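Local coordinates for protein lactate dehydrogenase, adjacent gene encodes predicted malate dehydrogenase (Cryptosporidium parvum, PDB 4ND3) that probably catalyses the NAD-dependent interconversion of lactate and pyruvate, as a four-chain member of the lactate and malate dehydrogenase superfamily, at residues R5-I10 / N27-V32. Residues are numbered along the deposited sequence; the frame is centred on the assembly and turned at random.
Sequences RKIAVI and NLADVV
Ile7 and Val31 form the middle of three parallel bridges, between Lys6-Asp30 and Ala8-Val32, that join strand 6-10 to the start of strand 30-34; the short axes of 6-10 and 30-32 approach to 4.7 Å with a 25° angle between them. Arg5, Ile7 and Val9 alternate with Asp30 and Val32 in the bonding, the staggered pattern of parallel strands. Asp30 N donates to Arg5 O (2.7 Å) and Ile7 N to Asp30 O (2.8 Å), the latter almost straight at 177°; Val32 N then gives to Ile7 O, and Val9 N to Val32 O (2.8 Å). Several of these carbonyls also receive a CA-H, as Ile7 O does from Val31 CA at 3.3 Å.

On the face with Ile7 and Val31 the side chains are wholly apolar, because helix 14-26 lies over it. CG1 of Ile7 runs beside its own backbone N (chi1 -61°), and this branch passes over Ala29 CB at 3.7 Å before its CD1 meets Leu28 CD2 at 4.0 Å. The small methyl of Ala29 suits a site where its CB lies close to Arg5 O. Further along, the branched Val9 and Val31 touch through CG2 and CG1, and Val23 and Ala20 of the helix pack on Val31.

Strand, helix and strand form the right-handed beta-alpha-beta crossover that opens the Rossmann fold; Gly11, Gly13 and Gly16 follow strand 6-10 in a GxGxxG pattern, consistent with the dinucleotide-binding turn, and Val9 packs near Gly16.

On the face with Ala8 and Val32, Lys6 lies fully extended, CG anti to its backbone N, and its CE presses on Val32 CG2 at 3.5 Å, a tight contact. The long aliphatic chain covers the valine while NZ hydrogen-bonds to Ser71 O and Asp69 O. OD1 of Asp30 accepts a hydrogen bond from Lys60 N and forms a salt bridge with Arg4, whereas the end of Arg5 leads away, its NH2 bonding Glu3 O of the second subunit.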
loop_
_atom_site.group_PDB
_atom_site.type_symbol
_atom_site.label_atom_id
_atom_site.label_comp_id
_atom_site.label_asym_id
_atom_site.label_seq_id
_atom_site.Cartn_x
_atom_site.Cartn_y
_atom_site.Cartn_z
ATOM N N ARG A 5 -7.603 5.808 15.866
ATOM C CA ARG A 5 -8.427 6.800 15.187
ATOM C C ARG A 5 -9.814 6.213 14.991
ATOM O O ARG A 5 -9.959 5.007 14.807
ATOM C CB ARG A 5 -7.840 7.180 13.824
ATOM C CG ARG A 5 -6.404 7.682 13.848
ATOM C CD ARG A 5 -6.181 8.781 14.875
ATOM N NE ARG A 5 -4.905 9.465 14.661
ATOM C CZ ARG A 5 -4.347 10.327 15.513
ATOM N NH1 ARG A 5 -4.938 10.629 16.666
ATOM N NH2 ARG A 5 -3.182 10.890 15.211
ATOM N N LYS A 6 -10.829 7.065 15.021
ATOM C CA LYS A 6 -12.212 6.606 14.952
ATOM C C LYS A 6 -13.027 7.426 13.962
ATOM O O LYS A 6 -13.124 8.647 14.088
ATOM C CB LYS A 6 -12.845 6.681 16.344
ATOM C CG LYS A 6 -14.209 6.030 16.451
ATOM C CD LYS A 6 -14.721 6.076 17.886
ATOM C CE LYS A 6 -16.136 5.533 17.977
ATOM N NZ LYS A 6 -16.697 5.647 19.350
ATOM N N ILE A 7 -13.616 6.746 12.980
ATOM C CA ILE A 7 -14.505 7.389 12.026
ATOM C C ILE A 7 -15.917 6.862 12.204
ATOM O O ILE A 7 -16.136 5.654 12.181
ATOM C CB ILE A 7 -14.065 7.147 10.567
ATOM C CG1 ILE A 7 -12.663 7.726 10.341
ATOM C CG2 ILE A 7 -15.077 7.762 9.607
ATOM C CD1 ILE A 7 -12.051 7.370 9.002
ATOM N N ALA A 8 -16.866 7.777 12.374
ATOM C CA ALA A 8 -18.282 7.436 12.445
ATOM C C ALA A 8 -18.929 7.699 11.098
ATOM O O ALA A 8 -18.844 8.808 10.569
ATOM C CB ALA A 8 -18.975 8.250 13.523
ATOM N N VAL A 9 -19.564 6.673 10.542
ATOM C CA VAL A 9 -20.297 6.801 9.297
ATOM C C VAL A 9 -21.798 6.780 9.599
ATOM O O VAL A 9 -22.347 5.751 10.006
ATOM C CB VAL A 9 -19.933 5.670 8.319
ATOM C CG1 VAL A 9 -20.651 5.866 6.999
ATOM C CG2 VAL A 9 -18.425 5.617 8.107
ATOM N N ILE A 10 -22.452 7.922 9.402
ATOM C CA ILE A 10 -23.874 8.062 9.700
ATOM C C ILE A 10 -24.678 7.801 8.437
ATOM O O ILE A 10 -24.768 8.655 7.549
ATOM C CB ILE A 10 -24.220 9.456 10.257
ATOM C CG1 ILE A 10 -23.199 9.899 11.311
ATOM C CG2 ILE A 10 -25.634 9.454 10.828
ATOM C CD1 ILE A 10 -22.965 8.911 12.436
ATOM N N ASN A 27 -6.616 0.465 6.930
ATOM C CA ASN A 27 -6.312 0.593 8.358
ATOM C C ASN A 27 -6.125 2.061 8.765
ATOM O O ASN A 27 -5.233 2.398 9.547
ATOM C CB ASN A 27 -5.085 -0.248 8.736
ATOM C CG ASN A 27 -4.909 -0.398 10.241
ATOM O OD1 ASN A 27 -5.872 -0.394 11.009
ATOM N ND2 ASN A 27 -3.671 -0.542 10.668
ATOM N N LEU A 28 -6.979 2.923 8.218
ATOM C CA LEU A 28 -6.947 4.359 8.502
ATOM C C LEU A 28 -7.507 4.670 9.886
ATOM O O LEU A 28 -7.054 5.604 10.548
ATOM C CB LEU A 28 -7.749 5.120 7.439
ATOM C CG LEU A 28 -7.877 6.640 7.599
ATOM C CD1 LEU A 28 -6.519 7.304 7.468
ATOM C CD2 LEU A 28 -8.862 7.211 6.588
ATOM N N ALA A 29 -8.500 3.891 10.311
ATOM C CA ALA A 29 -9.183 4.114 11.584
ATOM C C ALA A 29 -10.097 2.939 11.920
ATOM O O ALA A 29 -10.317 2.054 11.095
ATOM C CB ALA A 29 -10.007 5.389 11.517
ATOM N N ASP A 30 -10.626 2.942 13.139
ATOM C CA ASP A 30 -11.778 2.108 13.457
ATOM C C ASP A 30 -13.007 2.802 12.898
ATOM O O ASP A 30 -13.029 4.026 12.770
ATOM C CB ASP A 30 -11.934 1.917 14.967
ATOM C CG ASP A 30 -10.873 1.014 15.553
ATOM O OD1 ASP A 30 -10.230 0.245 14.805
ATOM O OD2 ASP A 30 -10.693 1.062 16.783
ATOM N N VAL A 31 -14.020 2.012 12.558
ATOM C CA VAL A 31 -15.235 2.529 11.944
ATOM C C VAL A 31 -16.462 2.156 12.764
ATOM O O VAL A 31 -16.597 1.009 13.205
ATOM C CB VAL A 31 -15.420 1.973 10.516
ATOM C CG1 VAL A 31 -16.723 2.479 9.910
ATOM C CG2 VAL A 31 -14.233 2.353 9.642
ATOM N N VAL A 32 -17.353 3.128 12.951
ATOM C CA VAL A 32 -18.681 2.878 13.507
ATOM C C VAL A 32 -19.712 3.160 12.421
ATOM O O VAL A 32 -19.891 4.306 12.019
ATOM C CB VAL A 32 -18.960 3.769 14.734
ATOM C CG1 VAL A 32 -20.382 3.562 15.242
ATOM C CG2 VAL A 32 -17.943 3.487 15.829
#